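Local atomic coordinates of uncharacterized peptidase Lmo0363 (Listeria monocytogenes, PDB entry 3L4E), a protein that probably acts as a serine-type peptidase of the S51 (peptidase E) family, although its own activity remains uncharacterized. Residues 4-9 with 16-21. Sequence-based numbering, arbitrary orientation.
Sequences NLFLTS and PLFTEF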
ATOM      1  N   ASN A   4       2.835  -2.563  12.376  1.00 21.64           N
ATOM      2  CA  ASN A   4       2.669  -1.117  12.288  1.00 19.07           C
ATOM      3  C   ASN A   4       2.367  -0.748  10.845  1.00 16.06           C
ATOM      4  O   ASN A   4       3.252  -0.802   9.993  1.00 17.95           O
ATOM      5  CB  ASN A   4       3.946  -0.416  12.751  1.00 21.16           C
ATOM      6  CG  ASN A   4       4.295  -0.732  14.190  1.00 25.36           C
ATOM      7  OD1 ASN A   4       3.711  -0.179  15.111  1.00 26.66           O
ATOM      8  ND2 ASN A   4       5.245  -1.636  14.386  1.00 25.72           N
ATOM      9  N   LEU A   5       1.113  -0.391  10.569  1.00 14.54           N
ATOM     10  CA  LEU A   5       0.668  -0.116   9.213  1.00 14.76           C
ATOM     11  C   LEU A   5      -0.095   1.191   9.168  1.00 13.89           C
ATOM     12  O   LEU A   5      -0.852   1.504  10.088  1.00 14.38           O
ATOM     13  CB  LEU A   5      -0.262  -1.223   8.708  1.00 16.07           C
ATOM     14  CG  LEU A   5       0.039  -2.682   9.059  1.00 16.93           C
ATOM     15  CD1 LEU A   5      -1.092  -3.583   8.557  1.00 19.00           C
ATOM     16  CD2 LEU A   5       1.372  -3.107   8.482  1.00 16.70           C
ATOM     17  N   PHE A   6       0.095   1.939   8.086  1.00 10.97           N
ATOM     18  CA  PHE A   6      -0.699   3.130   7.809  1.00 10.42           C
ATOM     19  C   PHE A   6      -1.299   2.920   6.430  1.00 12.29           C
ATOM     20  O   PHE A   6      -0.561   2.855   5.451  1.00 11.18           O
ATOM     21  CB  PHE A   6       0.220   4.355   7.819  1.00 12.16           C
ATOM     22  CG  PHE A   6      -0.470   5.657   7.526  1.00 11.52           C
ATOM     23  CD1 PHE A   6      -0.983   6.434   8.562  1.00 12.31           C
ATOM     24  CD2 PHE A   6      -0.591   6.121   6.222  1.00 11.79           C
ATOM     25  CE1 PHE A   6      -1.598   7.652   8.305  1.00 14.19           C
ATOM     26  CE2 PHE A   6      -1.215   7.345   5.957  1.00 13.16           C
ATOM     27  CZ  PHE A   6      -1.716   8.105   6.999  1.00 12.49           C
ATOM     28  N   LEU A   7      -2.624   2.772   6.356  1.00 12.66           N
ATOM     29  CA  LEU A   7      -3.287   2.482   5.084  1.00 13.30           C
ATOM     30  C   LEU A   7      -4.086   3.691   4.606  1.00 12.64           C
ATOM     31  O   LEU A   7      -4.751   4.355   5.396  1.00 15.30           O
ATOM     32  CB  LEU A   7      -4.193   1.247   5.208  1.00 14.20           C
ATOM     33  CG  LEU A   7      -3.538   0.005   5.815  1.00 13.65           C
ATOM     34  CD1 LEU A   7      -4.518  -1.189   5.866  1.00 16.48           C
ATOM     35  CD2 LEU A   7      -2.286  -0.361   5.030  1.00 16.62           C
ATOM     36  N   THR A   8      -4.026   3.967   3.309  1.00 11.93           N
ATOM     37  CA  THR A   8      -4.620   5.178   2.762  1.00 12.97           C
ATOM     38  C   THR A   8      -5.101   4.928   1.331  1.00 14.47           C
ATOM     39  O   THR A   8      -4.630   3.999   0.677  1.00 14.60           O
ATOM     40  CB  THR A   8      -3.581   6.346   2.807  1.00 14.47           C
ATOM     41  OG1 THR A   8      -4.116   7.512   2.170  1.00 18.37           O
ATOM     42  CG2 THR A   8      -2.295   5.955   2.099  1.00 16.72           C
ATOM     43  N   SER A   9      -6.039   5.746   0.855  1.00 15.74           N
ATOM     44  CA  SER A   9      -6.445   5.740  -0.553  1.00 17.51           C
ATOM     45  C   SER A   9      -5.553   6.658  -1.374  1.00 17.58           C
ATOM     46  O   SER A   9      -5.400   6.485  -2.584  1.00 21.49           O
ATOM     47  CB  SER A   9      -7.887   6.230  -0.707  1.00 19.14           C
ATOM     48  OG  SER A   9      -8.797   5.479   0.064  1.00 23.99           O
ATOM     49  N   PRO A  16      -1.215  15.022   7.025  1.00 15.44           N
ATOM     50  CA  PRO A  16      -1.278  15.322   8.464  1.00 15.95           C
ATOM     51  C   PRO A  16      -1.672  14.119   9.326  1.00 18.47           C
ATOM     52  O   PRO A  16      -1.256  14.052  10.474  1.00 19.69           O
ATOM     53  CB  PRO A  16      -2.349  16.421   8.557  1.00 19.05           C
ATOM     54  CG  PRO A  16      -2.348  17.063   7.209  1.00 18.99           C
ATOM     55  CD  PRO A  16      -2.064  15.931   6.238  1.00 16.21           C
ATOM     56  N   LEU A  17      -2.464  13.191   8.797  1.00 16.38           N
ATOM     57  CA  LEU A  17      -2.782  11.993   9.567  1.00 15.55           C
ATOM     58  C   LEU A  17      -1.534  11.144   9.739  1.00 16.21           C
ATOM     59  O   LEU A  17      -1.334  10.528  10.785  1.00 15.93           O
ATOM     60  CB  LEU A  17      -3.900  11.182   8.909  1.00 16.30           C
ATOM     61  CG  LEU A  17      -5.222  11.941   8.745  1.00 16.87           C
ATOM     62  CD1 LEU A  17      -6.297  11.009   8.196  1.00 21.02           C
ATOM     63  CD2 LEU A  17      -5.682  12.574  10.063  1.00 19.72           C
ATOM     64  N   PHE A  18      -0.686  11.121   8.712  1.00 14.38           N
ATOM     65  CA  PHE A  18       0.572  10.397   8.834  1.00 13.30           C
ATOM     66  C   PHE A  18       1.496  10.996   9.900  1.00 12.82           C
ATOM     67  O   PHE A  18       2.096  10.257  10.689  1.00 14.99           O
ATOM     68  CB  PHE A  18       1.325  10.277   7.504  1.00 14.49           C
ATOM     69  CG  PHE A  18       2.575   9.456   7.616  1.00 14.18           C
ATOM     70  CD1 PHE A  18       2.496   8.074   7.768  1.00 13.52           C
ATOM     71  CD2 PHE A  18       3.823  10.060   7.612  1.00 16.56           C
ATOM     72  CE1 PHE A  18       3.638   7.316   7.905  1.00 15.80           C
ATOM     73  CE2 PHE A  18       4.960   9.313   7.742  1.00 15.98           C
ATOM     74  CZ  PHE A  18       4.873   7.931   7.889  1.00 15.57           C
ATOM     75  N   THR A  19       1.623  12.323   9.926  1.00 15.68           N
ATOM     76  CA  THR A  19       2.468  12.953  10.934  1.00 18.68           C
ATOM     77  C   THR A  19       1.880  12.816  12.341  1.00 16.09           C
ATOM     78  O   THR A  19       2.616  12.819  13.315  1.00 20.00           O
ATOM     79  CB  THR A  19       2.765  14.434  10.617  1.00 17.53           C
ATOM     80  OG1 THR A  19       1.539  15.172  10.567  1.00 18.05           O
ATOM     81  CG2 THR A  19       3.470  14.561   9.280  1.00 16.55           C
ATOM     82  N   GLU A  20       0.559  12.699  12.445  1.00 18.17           N
ATOM     83  CA  GLU A  20      -0.059  12.328  13.716  1.00 19.22           C
ATOM     84  C   GLU A  20       0.320  10.894  14.091  1.00 21.27           C
ATOM     85  O   GLU A  20       0.606  10.600  15.240  1.00 24.75           O
ATOM     86  CB  GLU A  20      -1.587  12.471  13.644  1.00 18.81           C
ATOM     87  CG  GLU A  20      -2.315  12.023  14.895  1.00 26.24           C
ATOM     88  CD  GLU A  20      -3.826  12.066  14.740  1.00 30.77           C
ATOM     89  OE1 GLU A  20      -4.318  12.822  13.874  1.00 30.16           O
ATOM     90  OE2 GLU A  20      -4.521  11.351  15.491  1.00 42.22           O
ATOM     91  N   PHE A  21       0.327  10.005  13.105  1.00 21.17           N
ATOM     92  CA  PHE A  21       0.623   8.589  13.334  1.00 22.10           C
ATOM     93  C   PHE A  21       2.074   8.344  13.783  1.00 22.67           C
ATOM     94  O   PHE A  21       2.323   7.580  14.725  1.00 23.77           O
ATOM     95  CB  PHE A  21       0.308   7.805  12.054  1.00 21.73           C
ATOM     96  CG  PHE A  21       0.467   6.314  12.176  1.00 21.27           C
ATOM     97  CD1 PHE A  21      -0.354   5.578  13.015  1.00 20.83           C
ATOM     98  CD2 PHE A  21       1.412   5.642  11.415  1.00 21.64           C
ATOM     99  CE1 PHE A  21      -0.220   4.198  13.113  1.00 21.91           C
ATOM    100  CE2 PHE A  21       1.554   4.258  11.504  1.00 21.77           C
ATOM    101  CZ  PHE A  21       0.737   3.535  12.355  1.00 25.48           C
TER
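With CG anti to the backbone N (chi1 179°), Phe-6 projects from strand 4-8 to the helix of residues 16-21, where Phe-18 and Phe-21, each likewise anti, bring their rings back to meet it. The helix runs almost antiparallel to the strand, their axes 10.2 Å apart. Phe-18 turns its edge to one face of Phe-6 in a T-shaped pair: the planes stand at 85°, and CD1 of Phe-18 sits over the middle of the Phe-6 ring, 3.8 Å from Phe-6 CG. Above that same ring, CB of Phe-18 makes a CH-pi contact, 4.2 Å from the centroid of Phe-6. The far end of the ring reaches the helix backbone, as Phe-6 CE1 lies 3.5 Å from Phe-18 CA. Phe-21 passes alongside Phe-6 obliquely, planes at 46°. Phe-21 CD2 lies 3.8 Å from Phe-6 CD1. Phe-21 CZ comes within 3.4 Å of Leu-5 O. Around this aromatic cluster, Phe-11 adds another edge-to-face partner to Phe-18, while Arg-196 makes a cation-pi contact with Phe-21 and supplies a polar link by hydrogen-bonding both Asn-4 OD1 and Phe-21 O. Strand 4-8 lies between strands 115-119 and 191-196 of the central sheet, and beyond its end Ser-9 O hydrogen-bonds Ser-120 OG, a charge-relay residue by similarity. No hydrogen bond passes directly between the two segments, consistent with an association resting mainly on apolar ring packing.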